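Local coordinates for quinonprotein alcohol dehydrogenase-like protein (PDB 4R5O) that is of unknown function but joins an immunoglobulin-like beta-sandwich to a seven-bladed beta-propeller and binds calcium ions, at residues N279-K284 with M331-T336; D285-T290 with I300-N305; A314-A319 with I340-T345; T336-Y341 with Y352-S357; D346-K351 with K361-A366. All coordinates share one frame; numbering follows the deposited sequence.

Interaction 1: residues N279-K284 with M331-T336; sequences NFVLAK and MVASET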
# COMPACT_ATOMS: atom_id res chain seq x y z
N ASN A 279 2.36 -15.13 -9.24
CA ASN A 279 1.12 -14.42 -9.45
C ASN A 279 0.55 -14.69 -10.85
O ASN A 279 1.12 -15.43 -11.64
CB ASN A 279 1.36 -12.90 -9.25
CG ASN A 279 2.31 -12.25 -10.19
OD1 ASN A 279 3.29 -12.84 -10.66
ND2 ASN A 279 2.05 -10.98 -10.46
N PHE A 280 -0.63 -14.11 -11.10
CA PHE A 280 -1.37 -14.10 -12.36
C PHE A 280 -1.44 -12.69 -12.87
O PHE A 280 -1.79 -11.78 -12.10
CB PHE A 280 -2.79 -14.68 -12.18
CG PHE A 280 -2.84 -16.06 -11.60
CD1 PHE A 280 -2.78 -16.26 -10.24
CD2 PHE A 280 -2.98 -17.17 -12.43
CE1 PHE A 280 -2.79 -17.55 -9.70
CE2 PHE A 280 -3.01 -18.45 -11.90
CZ PHE A 280 -2.92 -18.64 -10.53
N VAL A 281 -1.09 -12.48 -14.14
CA VAL A 281 -1.15 -11.13 -14.69
C VAL A 281 -2.07 -11.12 -15.91
O VAL A 281 -2.05 -12.05 -16.72
CB VAL A 281 0.26 -10.53 -15.03
CG1 VAL A 281 1.11 -10.36 -13.77
CG2 VAL A 281 1.02 -11.35 -16.07
N LEU A 282 -2.89 -10.07 -16.03
CA LEU A 282 -3.73 -9.86 -17.21
C LEU A 282 -2.90 -9.09 -18.22
O LEU A 282 -2.50 -7.96 -17.93
CB LEU A 282 -5.05 -9.15 -16.86
CG LEU A 282 -5.98 -8.85 -18.05
CD1 LEU A 282 -6.61 -10.15 -18.64
CD2 LEU A 282 -7.05 -7.86 -17.66
N ALA A 283 -2.57 -9.72 -19.37
CA ALA A 283 -1.73 -9.09 -20.40
C ALA A 283 -2.58 -8.31 -21.41
O ALA A 283 -3.81 -8.38 -21.35
CB ALA A 283 -0.90 -10.12 -21.12
N LYS A 284 -1.91 -7.55 -22.32
CA LYS A 284 -2.56 -6.66 -23.30
C LYS A 284 -3.37 -7.47 -24.33
O LYS A 284 -4.33 -6.93 -24.87
CB LYS A 284 -1.56 -5.75 -24.03
CG LYS A 284 -2.25 -4.57 -24.71
CD LYS A 284 -1.33 -3.83 -25.64
CE LYS A 284 -2.10 -2.77 -26.39
NZ LYS A 284 -1.25 -2.09 -27.39
N MSE A 331 5.43 -11.01 -11.39
CA MSE A 331 5.55 -10.48 -12.76
C MSE A 331 4.76 -9.24 -12.88
O MSE A 331 3.96 -8.97 -12.01
CB MSE A 331 5.05 -11.51 -13.82
CG MSE A 331 5.70 -12.88 -13.74
SE MSE A 331 4.93 -14.05 -15.06
CE MSE A 331 3.08 -14.11 -14.43
N VAL A 332 4.89 -8.52 -13.98
CA VAL A 332 4.05 -7.36 -14.19
C VAL A 332 3.84 -7.25 -15.70
O VAL A 332 4.77 -7.44 -16.47
CB VAL A 332 4.58 -6.05 -13.54
CG1 VAL A 332 5.88 -5.55 -14.17
CG2 VAL A 332 3.51 -4.96 -13.55
N ALA A 333 2.59 -7.00 -16.09
CA ALA A 333 2.18 -6.85 -17.47
C ALA A 333 1.91 -5.40 -17.82
O ALA A 333 1.42 -4.62 -17.00
CB ALA A 333 0.93 -7.68 -17.73
N SER A 334 2.24 -5.04 -19.04
CA SER A 334 1.97 -3.74 -19.62
C SER A 334 0.55 -3.70 -20.15
O SER A 334 0.07 -4.69 -20.71
CB SER A 334 2.97 -3.45 -20.73
OG SER A 334 2.67 -2.21 -21.36
N GLU A 335 -0.14 -2.56 -19.96
CA GLU A 335 -1.50 -2.34 -20.45
C GLU A 335 -1.49 -1.74 -21.85
O GLU A 335 -2.51 -1.77 -22.53
CB GLU A 335 -2.28 -1.41 -19.51
CG GLU A 335 -2.63 -2.02 -18.16
CD GLU A 335 -3.27 -1.09 -17.14
OE1 GLU A 335 -3.40 0.13 -17.40
OE2 GLU A 335 -3.56 -1.58 -16.02
N THR A 336 -0.33 -1.22 -22.28
CA THR A 336 -0.16 -0.52 -23.55
C THR A 336 0.74 -1.28 -24.54
O THR A 336 0.69 -0.98 -25.73
CB THR A 336 0.44 0.87 -23.29
OG1 THR A 336 1.74 0.74 -22.69
CG2 THR A 336 -0.45 1.73 -22.41
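Met331, modelled as selenomethionine, meets Asn279 through a two-point amide contact. Its backbone N donates to Asn279 OD1 at 2.9 Å (158° at the hydrogen), and its O accepts from Asn279 ND2 at 3.2 Å, the acceptor lying close to the amide plane. Asn279 CG sits between its own backbone N and carbonyl carbon (chi1 63°), on the side of the 331-336 backbone, and the two bonds fix the turn of the amide. The Met331 side chain crosses Val281 at about a right angle and brings CE to 3.8 Å from Val281 CG2. Val332 turns away to pack on Leu377 and Leu379. Ala333 then directs CB back at 279-284, 3.4 Å from Leu282 O and 4.0 Å from Val281 CB. Glu335 contributes backbone: its O lies 3.6 Å from Lys284 CG. At Thr336 the extended lysine chain ends, NZ donating to Thr336 O at 2.8 Å from well above the carbonyl plane. The two segments run nearly the same way, 15° apart, yet every hydrogen bond across the contact uses a side chain. Adjoining propeller sheets are thus joined by polar links at both ends and apolar packing between, without merging into one sheet.

Interaction 2: residues D285-T290 with I300-N305; sequences DGNVYT and IVKIKN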
# COMPACT_ATOMS: atom_id res chain seq x y z
N ASP A 285 -3.06 -8.76 -24.53
CA ASP A 285 -3.83 -9.62 -25.43
C ASP A 285 -5.21 -10.03 -24.81
O ASP A 285 -6.00 -10.71 -25.47
CB ASP A 285 -3.03 -10.88 -25.77
CG ASP A 285 -2.72 -11.83 -24.63
OD1 ASP A 285 -2.97 -11.46 -23.47
OD2 ASP A 285 -2.22 -12.93 -24.90
N GLY A 286 -5.45 -9.62 -23.55
CA GLY A 286 -6.67 -9.88 -22.80
C GLY A 286 -6.67 -11.21 -22.09
O GLY A 286 -7.70 -11.61 -21.52
N ASN A 287 -5.52 -11.91 -22.11
CA ASN A 287 -5.36 -13.22 -21.50
C ASN A 287 -4.60 -13.11 -20.17
O ASN A 287 -3.96 -12.10 -19.90
CB ASN A 287 -4.64 -14.19 -22.45
CG ASN A 287 -5.49 -14.62 -23.62
OD1 ASN A 287 -5.02 -14.67 -24.76
ND2 ASN A 287 -6.77 -14.82 -23.41
N VAL A 288 -4.75 -14.15 -19.33
CA VAL A 288 -4.10 -14.22 -18.02
C VAL A 288 -2.92 -15.13 -18.16
O VAL A 288 -3.02 -16.19 -18.77
CB VAL A 288 -5.07 -14.65 -16.90
CG1 VAL A 288 -4.33 -15.11 -15.64
CG2 VAL A 288 -6.01 -13.49 -16.58
N TYR A 289 -1.79 -14.70 -17.60
CA TYR A 289 -0.54 -15.43 -17.61
C TYR A 289 -0.04 -15.73 -16.24
O TYR A 289 -0.12 -14.89 -15.35
CB TYR A 289 0.54 -14.63 -18.36
CG TYR A 289 0.34 -14.53 -19.85
CD1 TYR A 289 -0.60 -13.65 -20.39
CD2 TYR A 289 1.18 -15.21 -20.73
CE1 TYR A 289 -0.77 -13.54 -21.77
CE2 TYR A 289 1.02 -15.10 -22.11
CZ TYR A 289 0.05 -14.26 -22.62
OH TYR A 289 -0.07 -14.12 -23.98
N THR A 290 0.52 -16.91 -16.07
CA THR A 290 1.20 -17.32 -14.84
C THR A 290 2.39 -18.16 -15.28
O THR A 290 2.67 -18.25 -16.47
CB THR A 290 0.23 -18.01 -13.86
OG1 THR A 290 0.87 -18.11 -12.58
CG2 THR A 290 -0.28 -19.38 -14.36
N ILE A 300 5.94 -20.11 -19.33
CA ILE A 300 5.02 -18.96 -19.32
C ILE A 300 3.70 -19.49 -19.84
O ILE A 300 3.63 -19.92 -21.00
CB ILE A 300 5.55 -17.74 -20.10
CG1 ILE A 300 6.96 -17.35 -19.62
CG2 ILE A 300 4.54 -16.58 -20.01
CD1 ILE A 300 7.68 -16.34 -20.46
N VAL A 301 2.69 -19.56 -18.97
CA VAL A 301 1.42 -20.16 -19.35
C VAL A 301 0.38 -19.06 -19.66
O VAL A 301 0.09 -18.23 -18.82
CB VAL A 301 0.89 -21.13 -18.27
CG1 VAL A 301 -0.46 -21.71 -18.65
CG2 VAL A 301 1.89 -22.25 -18.01
N LYS A 302 -0.19 -19.11 -20.85
CA LYS A 302 -1.29 -18.27 -21.32
C LYS A 302 -2.58 -18.98 -20.98
O LYS A 302 -2.72 -20.14 -21.33
CB LYS A 302 -1.13 -18.02 -22.82
CG LYS A 302 -2.23 -17.27 -23.54
CD LYS A 302 -1.84 -17.29 -25.01
CE LYS A 302 -2.66 -16.49 -25.97
NZ LYS A 302 -2.13 -16.58 -27.35
N ILE A 303 -3.48 -18.31 -20.24
CA ILE A 303 -4.76 -18.90 -19.87
C ILE A 303 -5.79 -18.17 -20.70
O ILE A 303 -6.02 -16.97 -20.48
CB ILE A 303 -5.06 -18.88 -18.33
CG1 ILE A 303 -3.81 -19.34 -17.49
CG2 ILE A 303 -6.32 -19.70 -18.02
CD1 ILE A 303 -3.87 -19.12 -15.89
N LYS A 304 -6.36 -18.85 -21.70
CA LYS A 304 -7.31 -18.16 -22.56
C LYS A 304 -8.69 -18.13 -21.85
O LYS A 304 -8.87 -18.77 -20.81
CB LYS A 304 -7.37 -18.83 -23.94
CG LYS A 304 -6.03 -18.90 -24.69
CD LYS A 304 -6.22 -19.62 -26.02
CE LYS A 304 -4.97 -19.82 -26.83
NZ LYS A 304 -5.28 -20.47 -28.13
N ASN A 305 -9.64 -17.34 -22.40
CA ASN A 305 -11.02 -17.16 -21.92
C ASN A 305 -11.74 -18.50 -21.69
O ASN A 305 -12.57 -18.60 -20.78
CB ASN A 305 -11.84 -16.31 -22.92
CG ASN A 305 -11.34 -14.88 -23.19
OD1 ASN A 305 -10.29 -14.42 -22.69
ND2 ASN A 305 -12.11 -14.15 -24.00
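Ile303 CD1 fits between two side chains of the opposite strand, 4.0 Å from Val288 CG1 and 3.9 Å from Thr290 CG2. This buried face, completed by Val301 and backed by Ile272, is the close-packed side. Ile303 CG1, anti to its carbonyl carbon (chi1 -45°), rests 3.5 Å from Val288 O. Beneath it the backbones are laced together: Ile303 N donates to Val288 O at 2.6 Å, while the return bond from Val288 N is weak, and Thr290 and Val301 exchange a reciprocal pair. Strands 288-294 and 297-303 form a beta hairpin within one four-stranded sheet of the propeller, the short segments meeting antiparallel at 154°. On the other face the Lys302 chain runs alongside the Tyr289 ring in the same direction. Lys302 CA stands over the ring, 4.2 Å from its centroid and 20° off the normal, in a CH-pi contact, while Ile300 CG2 meets the ring edge 3.7 Å from Tyr289 CD2. Toward the open end the contact thins. Tyr289 OH donates to Asp285 OD2 at 2.6 Å from above the carboxylate plane, and Asp285 OD1 accepts from Asn287 N in an Asx turn. Lys302 NZ stays 4.4 Å from Asp285 OD2, too far for a salt bridge, and has a long, weak ion pair with Glu310. Past it, exposed Asn305 lies alongside Gly286.

Interaction 3: residues A314-A319 with I340-T345; sequences ANFQPA and IYLVST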
# COMPACT_ATOMS: atom_id res chain seq x y z
N ALA A 314 10.79 -21.13 -20.95
CA ALA A 314 11.77 -20.10 -20.57
C ALA A 314 12.91 -20.78 -19.86
O ALA A 314 12.72 -21.28 -18.74
CB ALA A 314 11.11 -19.05 -19.71
N ASN A 315 14.11 -20.82 -20.51
CA ASN A 315 15.31 -21.49 -20.03
C ASN A 315 15.98 -20.71 -18.87
O ASN A 315 17.17 -20.36 -18.93
CB ASN A 315 16.31 -21.67 -21.20
CG ASN A 315 16.65 -20.39 -21.94
OD1 ASN A 315 15.79 -19.52 -22.18
ND2 ASN A 315 17.91 -20.28 -22.37
N PHE A 316 15.21 -20.45 -17.79
CA PHE A 316 15.67 -19.77 -16.58
C PHE A 316 14.70 -20.13 -15.49
O PHE A 316 13.53 -20.35 -15.76
CB PHE A 316 15.85 -18.23 -16.73
CG PHE A 316 14.59 -17.44 -16.96
CD1 PHE A 316 13.78 -17.06 -15.89
CD2 PHE A 316 14.22 -17.05 -18.24
CE1 PHE A 316 12.61 -16.32 -16.10
CE2 PHE A 316 13.06 -16.30 -18.45
CZ PHE A 316 12.26 -15.95 -17.38
N GLN A 317 15.20 -20.19 -14.26
CA GLN A 317 14.42 -20.52 -13.09
C GLN A 317 13.78 -19.24 -12.55
O GLN A 317 14.47 -18.23 -12.50
CB GLN A 317 15.34 -21.20 -12.06
CG GLN A 317 14.63 -22.17 -11.12
CD GLN A 317 14.07 -23.44 -11.74
OE1 GLN A 317 14.45 -23.88 -12.84
NE2 GLN A 317 13.14 -24.04 -11.04
N PRO A 318 12.48 -19.22 -12.16
CA PRO A 318 11.90 -17.97 -11.65
C PRO A 318 12.35 -17.65 -10.24
O PRO A 318 12.63 -18.57 -9.47
CB PRO A 318 10.39 -18.22 -11.66
CG PRO A 318 10.20 -19.61 -12.14
CD PRO A 318 11.50 -20.32 -12.14
N ALA A 319 12.43 -16.34 -9.90
CA ALA A 319 12.77 -15.86 -8.57
C ALA A 319 11.75 -16.35 -7.57
O ALA A 319 10.57 -16.48 -7.90
CB ALA A 319 12.86 -14.34 -8.56
N ILE A 340 5.44 -8.67 -20.76
CA ILE A 340 5.43 -9.14 -19.38
C ILE A 340 6.88 -9.08 -18.89
O ILE A 340 7.79 -9.61 -19.55
CB ILE A 340 4.78 -10.52 -19.13
CG1 ILE A 340 3.35 -10.57 -19.69
CG2 ILE A 340 4.85 -10.88 -17.62
CD1 ILE A 340 2.70 -11.88 -19.65
N TYR A 341 7.10 -8.41 -17.77
CA TYR A 341 8.38 -8.40 -17.09
C TYR A 341 8.38 -9.51 -16.04
O TYR A 341 7.40 -9.64 -15.31
CB TYR A 341 8.68 -7.03 -16.47
CG TYR A 341 8.83 -5.92 -17.47
CD1 TYR A 341 10.06 -5.67 -18.09
CD2 TYR A 341 7.78 -5.06 -17.76
CE1 TYR A 341 10.21 -4.63 -19.01
CE2 TYR A 341 7.92 -4.01 -18.66
CZ TYR A 341 9.14 -3.80 -19.29
OH TYR A 341 9.31 -2.76 -20.16
N LEU A 342 9.44 -10.33 -15.98
CA LEU A 342 9.54 -11.40 -14.99
C LEU A 342 10.99 -11.51 -14.52
O LEU A 342 11.90 -11.09 -15.23
CB LEU A 342 8.99 -12.77 -15.49
CG LEU A 342 9.58 -13.52 -16.69
CD1 LEU A 342 8.94 -14.87 -16.80
CD2 LEU A 342 9.35 -12.80 -18.01
N VAL A 343 11.19 -11.97 -13.26
CA VAL A 343 12.48 -12.05 -12.57
C VAL A 343 13.01 -13.48 -12.49
O VAL A 343 12.31 -14.38 -12.03
CB VAL A 343 12.37 -11.49 -11.13
CG1 VAL A 343 13.76 -11.31 -10.51
CG2 VAL A 343 11.60 -10.18 -11.10
N SER A 344 14.27 -13.67 -12.87
CA SER A 344 14.95 -14.94 -12.76
C SER A 344 15.51 -15.08 -11.35
O SER A 344 15.66 -14.08 -10.64
CB SER A 344 16.03 -15.10 -13.83
OG SER A 344 17.05 -14.12 -13.68
N THR A 345 15.82 -16.33 -10.96
CA THR A 345 16.33 -16.68 -9.63
C THR A 345 17.70 -15.97 -9.30
O THR A 345 18.04 -15.91 -8.11
CB THR A 345 16.46 -18.22 -9.52
OG1 THR A 345 16.49 -18.60 -8.15
CG2 THR A 345 17.63 -18.81 -10.32
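Two backbone hydrogen bonds tie Gln317 and Ala319 to residues 343-345, where strand 339-343 gives way to a loop: Thr345 N donates to Gln317 O at 2.8 Å, and Ala319 N to Val343 O at 2.9 Å with a nearly straight 167° at the hydrogen. Between them Pro318 faces Ser344 in a single backbone bridge, and Ser344 CA adds a CA-H...O contact to Gln317 O at 3.3 Å. The segments do not continue as paired strands; their touching parts run 88° apart. This is a link between neighbouring sheets of the propeller: the loop that leaves strand 309-314 turns sharply at Asn315, in an inverse gamma turn, and crosses the end of strand 339-343 in the next sheet. Two apolar patches accompany the bridge. Phe316 CG lies between its backbone N and carbonyl carbon (chi1 66°), and the ring presents CZ, edge on, to Leu342 CD1 at 3.5 Å. At the near end of that ring, CD1 lies 3.6 Å from Ser344 CB, and Tyr350 stacks on Phe316. The second patch is formed by Ala319 CB and Val343 CG1, 3.7 Å apart, with Ile373 and Leu377 also packing on Val343. Nearer solvent, Gln317 CB touches Thr345 CG2 at 3.7 Å. The polar end of Ser344 turns back on its own hairpin, where OG makes weak hydrogen bonds with Asp346 OD1 and Ala348 N.

Interaction 4: residues T336-Y341 with Y352-S357; sequences TENIIY and YILGDS. With CA (calcium ion), chain L.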
# COMPACT_ATOMS: atom_id res chain seq x y z
N THR A 336 -0.33 -1.22 -22.28
CA THR A 336 -0.16 -0.52 -23.55
C THR A 336 0.74 -1.28 -24.54
O THR A 336 0.69 -0.98 -25.73
CB THR A 336 0.44 0.87 -23.29
OG1 THR A 336 1.74 0.74 -22.69
CG2 THR A 336 -0.45 1.73 -22.41
N GLU A 337 1.55 -2.25 -24.07
CA GLU A 337 2.43 -3.03 -24.93
C GLU A 337 2.29 -4.52 -24.61
O GLU A 337 1.93 -4.88 -23.50
CB GLU A 337 3.89 -2.58 -24.81
CG GLU A 337 4.13 -1.21 -25.42
CD GLU A 337 5.53 -0.62 -25.43
OE1 GLU A 337 6.52 -1.37 -25.28
OE2 GLU A 337 5.63 0.60 -25.66
N ASN A 338 2.55 -5.39 -25.60
CA ASN A 338 2.45 -6.85 -25.51
C ASN A 338 3.70 -7.40 -24.82
O ASN A 338 4.51 -8.14 -25.41
CB ASN A 338 2.28 -7.43 -26.92
CG ASN A 338 1.07 -6.87 -27.63
OD1 ASN A 338 -0.06 -6.84 -27.09
ND2 ASN A 338 1.28 -6.46 -28.87
N ILE A 339 3.83 -7.03 -23.54
CA ILE A 339 4.98 -7.29 -22.70
C ILE A 339 4.59 -7.79 -21.29
O ILE A 339 3.59 -7.35 -20.70
CB ILE A 339 5.77 -5.94 -22.59
CG1 ILE A 339 6.54 -5.65 -23.88
CG2 ILE A 339 6.72 -5.87 -21.40
CD1 ILE A 339 7.16 -4.27 -23.92
N ILE A 340 5.44 -8.67 -20.76
CA ILE A 340 5.43 -9.14 -19.38
C ILE A 340 6.88 -9.08 -18.89
O ILE A 340 7.79 -9.61 -19.55
CB ILE A 340 4.78 -10.52 -19.13
CG1 ILE A 340 3.35 -10.57 -19.69
CG2 ILE A 340 4.85 -10.88 -17.62
CD1 ILE A 340 2.70 -11.88 -19.65
N TYR A 341 7.10 -8.41 -17.77
CA TYR A 341 8.38 -8.40 -17.09
C TYR A 341 8.38 -9.51 -16.04
O TYR A 341 7.40 -9.64 -15.31
CB TYR A 341 8.68 -7.03 -16.47
CG TYR A 341 8.83 -5.92 -17.47
CD1 TYR A 341 10.06 -5.67 -18.09
CD2 TYR A 341 7.78 -5.06 -17.76
CE1 TYR A 341 10.21 -4.63 -19.01
CE2 TYR A 341 7.92 -4.01 -18.66
CZ TYR A 341 9.14 -3.80 -19.29
OH TYR A 341 9.31 -2.76 -20.16
N TYR A 352 9.38 -10.31 -21.56
CA TYR A 352 8.73 -11.27 -22.45
C TYR A 352 7.74 -10.55 -23.33
O TYR A 352 6.84 -9.87 -22.85
CB TYR A 352 8.04 -12.41 -21.68
CG TYR A 352 7.25 -13.36 -22.56
CD1 TYR A 352 7.88 -14.13 -23.54
CD2 TYR A 352 5.89 -13.56 -22.36
CE1 TYR A 352 7.17 -15.01 -24.35
CE2 TYR A 352 5.16 -14.45 -23.16
CZ TYR A 352 5.81 -15.18 -24.15
OH TYR A 352 5.13 -16.08 -24.93
N ILE A 353 7.90 -10.76 -24.62
CA ILE A 353 7.02 -10.20 -25.63
C ILE A 353 6.13 -11.34 -26.07
O ILE A 353 6.60 -12.26 -26.72
CB ILE A 353 7.84 -9.55 -26.76
CG1 ILE A 353 8.71 -8.40 -26.16
CG2 ILE A 353 6.89 -9.03 -27.84
CD1 ILE A 353 9.94 -7.95 -26.97
N LEU A 354 4.87 -11.29 -25.64
CA LEU A 354 3.84 -12.29 -25.91
C LEU A 354 3.98 -12.87 -27.33
O LEU A 354 3.98 -12.12 -28.31
CB LEU A 354 2.42 -11.67 -25.74
CG LEU A 354 2.12 -10.81 -24.52
CD1 LEU A 354 0.73 -10.16 -24.64
CD2 LEU A 354 2.29 -11.57 -23.23
N GLY A 355 4.14 -14.19 -27.42
CA GLY A 355 4.27 -14.93 -28.68
C GLY A 355 5.66 -15.00 -29.27
O GLY A 355 5.90 -15.78 -30.21
N ASP A 356 6.59 -14.18 -28.76
CA ASP A 356 7.93 -14.20 -29.30
C ASP A 356 8.86 -14.71 -28.21
O ASP A 356 9.14 -14.00 -27.25
CB ASP A 356 8.31 -12.81 -29.80
CG ASP A 356 9.66 -12.71 -30.48
OD1 ASP A 356 10.12 -13.74 -31.05
OD2 ASP A 356 10.22 -11.59 -30.50
N SER A 357 9.27 -15.99 -28.35
CA SER A 357 10.15 -16.70 -27.41
C SER A 357 11.61 -16.21 -27.50
O SER A 357 12.42 -16.53 -26.63
CB SER A 357 10.09 -18.21 -27.66
OG SER A 357 10.46 -18.54 -28.99
CA CA L . 11.64 -12.30 -32.99
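Ile340 and Tyr352 form an antiparallel hydrogen-bonded pair, with N-to-O bonds of 2.8 Å from Ile340 N to Tyr352 O and 2.7 Å from Tyr352 N to Ile340 O. A more bent bond follows toward the turn: Leu354 N reaches Asn338 O at 3.2 Å, 135° at the hydrogen, from above the carbonyl plane. Leu354 divides its branches: CD2 meets Ile340 CD1 at 3.6 Å, the two side chains crossing at about a right angle, while CD1 rests against Asn338 CB at 3.9 Å. Tyr289 of the adjacent sheet packs on both Ile340 and Leu354. On the other face, Ile339 and Ile353 run alongside each other, touching loosely through their CG1 atoms. The Tyr352 ring runs beneath the following turn, Leu354 N over the rim of one face, and its OH accepts from Gly355 N at 3.3 Å. That turn is type II, from Ile353 to Asp356, with Gly355 at positive phi. At its last residue, Asp356 OD1 binds the calcium ion at 2.9 Å, and Asp358 completes the protein's share of the site. The hairpin end therefore joins two chemistries, an apolar pair of faces and a carboxylate, at the end of a turn that Tyr352 OH helps hold, bound to a cation that probably offsets the paired aspartate charges.

Interaction 5: residues D346-K351 with K361-A366; sequences DGAIYK and KAPFIA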
# COMPACT_ATOMS: atom_id res chain seq x y z
N ASP A 346 18.44 -15.41 -10.31
CA ASP A 346 19.72 -14.70 -10.16
C ASP A 346 19.52 -13.16 -9.94
O ASP A 346 20.47 -12.46 -9.56
CB ASP A 346 20.66 -14.92 -11.37
CG ASP A 346 20.04 -15.10 -12.76
OD1 ASP A 346 19.16 -16.00 -12.91
OD2 ASP A 346 20.56 -14.49 -13.73
N GLY A 347 18.30 -12.68 -10.13
CA GLY A 347 18.00 -11.27 -9.95
C GLY A 347 18.01 -10.47 -11.23
O GLY A 347 18.15 -9.25 -11.21
N ALA A 348 17.89 -11.17 -12.38
CA ALA A 348 17.80 -10.58 -13.72
C ALA A 348 16.33 -10.39 -14.09
O ALA A 348 15.46 -11.11 -13.58
CB ALA A 348 18.52 -11.45 -14.75
N ILE A 349 16.04 -9.42 -14.95
CA ILE A 349 14.69 -9.15 -15.40
C ILE A 349 14.66 -9.46 -16.86
O ILE A 349 15.57 -9.09 -17.60
CB ILE A 349 14.25 -7.69 -15.05
CG1 ILE A 349 14.11 -7.57 -13.51
CG2 ILE A 349 12.92 -7.28 -15.73
CD1 ILE A 349 14.29 -6.25 -13.00
N TYR A 350 13.65 -10.22 -17.25
CA TYR A 350 13.34 -10.59 -18.61
C TYR A 350 12.11 -9.84 -19.05
O TYR A 350 11.16 -9.69 -18.27
CB TYR A 350 13.16 -12.10 -18.71
CG TYR A 350 14.45 -12.88 -18.60
CD1 TYR A 350 14.99 -13.19 -17.35
CD2 TYR A 350 15.13 -13.31 -19.73
CE1 TYR A 350 16.20 -13.88 -17.24
CE2 TYR A 350 16.33 -14.02 -19.63
CZ TYR A 350 16.86 -14.31 -18.38
OH TYR A 350 18.03 -15.02 -18.25
N LYS A 351 12.14 -9.31 -20.28
CA LYS A 351 11.01 -8.62 -20.91
C LYS A 351 10.44 -9.57 -21.94
O LYS A 351 11.00 -9.70 -23.03
CB LYS A 351 11.42 -7.27 -21.52
CG LYS A 351 10.27 -6.56 -22.21
CD LYS A 351 10.58 -5.14 -22.69
CE LYS A 351 11.41 -5.03 -23.93
NZ LYS A 351 11.60 -3.60 -24.29
N LYS A 361 15.65 -15.06 -24.62
CA LYS A 361 17.01 -15.57 -24.86
C LYS A 361 18.05 -14.82 -24.01
O LYS A 361 19.11 -15.39 -23.71
CB LYS A 361 17.37 -15.48 -26.36
N ALA A 362 17.75 -13.56 -23.61
CA ALA A 362 18.66 -12.74 -22.79
C ALA A 362 17.88 -11.80 -21.88
O ALA A 362 16.79 -11.36 -22.28
CB ALA A 362 19.60 -11.95 -23.69
N PRO A 363 18.40 -11.44 -20.66
CA PRO A 363 17.67 -10.51 -19.79
C PRO A 363 17.57 -9.12 -20.37
O PRO A 363 18.43 -8.71 -21.16
CB PRO A 363 18.51 -10.47 -18.50
CG PRO A 363 19.43 -11.59 -18.57
CD PRO A 363 19.67 -11.86 -20.02
N PHE A 364 16.51 -8.41 -20.00
CA PHE A 364 16.29 -7.02 -20.37
C PHE A 364 17.16 -6.15 -19.46
O PHE A 364 17.78 -5.19 -19.92
CB PHE A 364 14.79 -6.68 -20.27
CG PHE A 364 14.45 -5.21 -20.22
CD1 PHE A 364 14.64 -4.40 -21.34
CD2 PHE A 364 13.86 -4.66 -19.09
CE1 PHE A 364 14.31 -3.04 -21.29
CE2 PHE A 364 13.53 -3.30 -19.05
CZ PHE A 364 13.75 -2.51 -20.15
N ILE A 365 17.19 -6.53 -18.16
CA ILE A 365 18.00 -5.94 -17.11
C ILE A 365 18.81 -7.07 -16.49
O ILE A 365 18.25 -8.01 -15.95
CB ILE A 365 17.18 -5.15 -16.07
CG1 ILE A 365 16.44 -3.98 -16.75
CG2 ILE A 365 18.09 -4.63 -14.94
CD1 ILE A 365 15.35 -3.40 -15.94
N ALA A 366 20.14 -7.00 -16.64
CA ALA A 366 21.09 -7.98 -16.13
C ALA A 366 21.10 -8.02 -14.60
O ALA A 366 20.82 -7.02 -13.93
CB ALA A 366 22.48 -7.65 -16.63
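Tyr350 and Pro363 extend in a common direction, the proline laid against one face of the phenol ring. Pro363 CA stands over that face, 3.9 Å from the centroid and 19° off the normal, and CG reaches Tyr350 CZ at 3.7 Å. Ala348 CB touches Pro363 CB. Lys351 and Phe364 cross at a slant: their CB atoms are 3.6 Å apart, Lys351 CD lies above the ring face, and the bend at chi3 (76°) then sets CE near Phe364 CD1. Ile349 CG2 approaches the same ring at its edge, and Ile349 CB packs on Ile365 CB at 4.0 Å. Backbone bonds fix these pairings. Ile349 N donates to Ile365 O at 2.8 Å, almost straight, whereas Ile349 O accepts twice, from Phe364 N at 2.7 Å and from Ile365 N at 3.1 Å. Two residues facing one across a short antiparallel bridge make a classic beta bulge, here on the outermost regular strand, 349-353, of its propeller sheet.

Interactions 1 and 2 lie about 9 Å apart between centres and meet through the backbone bond Val281 O to Tyr289 N; interaction 2 is nested in the loop closed by interaction 1. Interactions 4 and 5 lie on the next sheet, which interactions 1 and 3 also reach. Ile340 and Tyr341 are common to 3 and 4, and strand 349-353 to 4 and 5. The centres of interactions 3 and 5 are about 7 Å apart, and Leu342 O and Tyr350 N join them. Tyr289 bridges the two sheets, its CG 3.5 Å from Ile340 CD1. The calcium site sits at interaction 4 through Asp356; the side chain of Ile300 in interaction 2 is about 10 Å from that of Asp356, and Lys351 in interaction 5 about 9 Å.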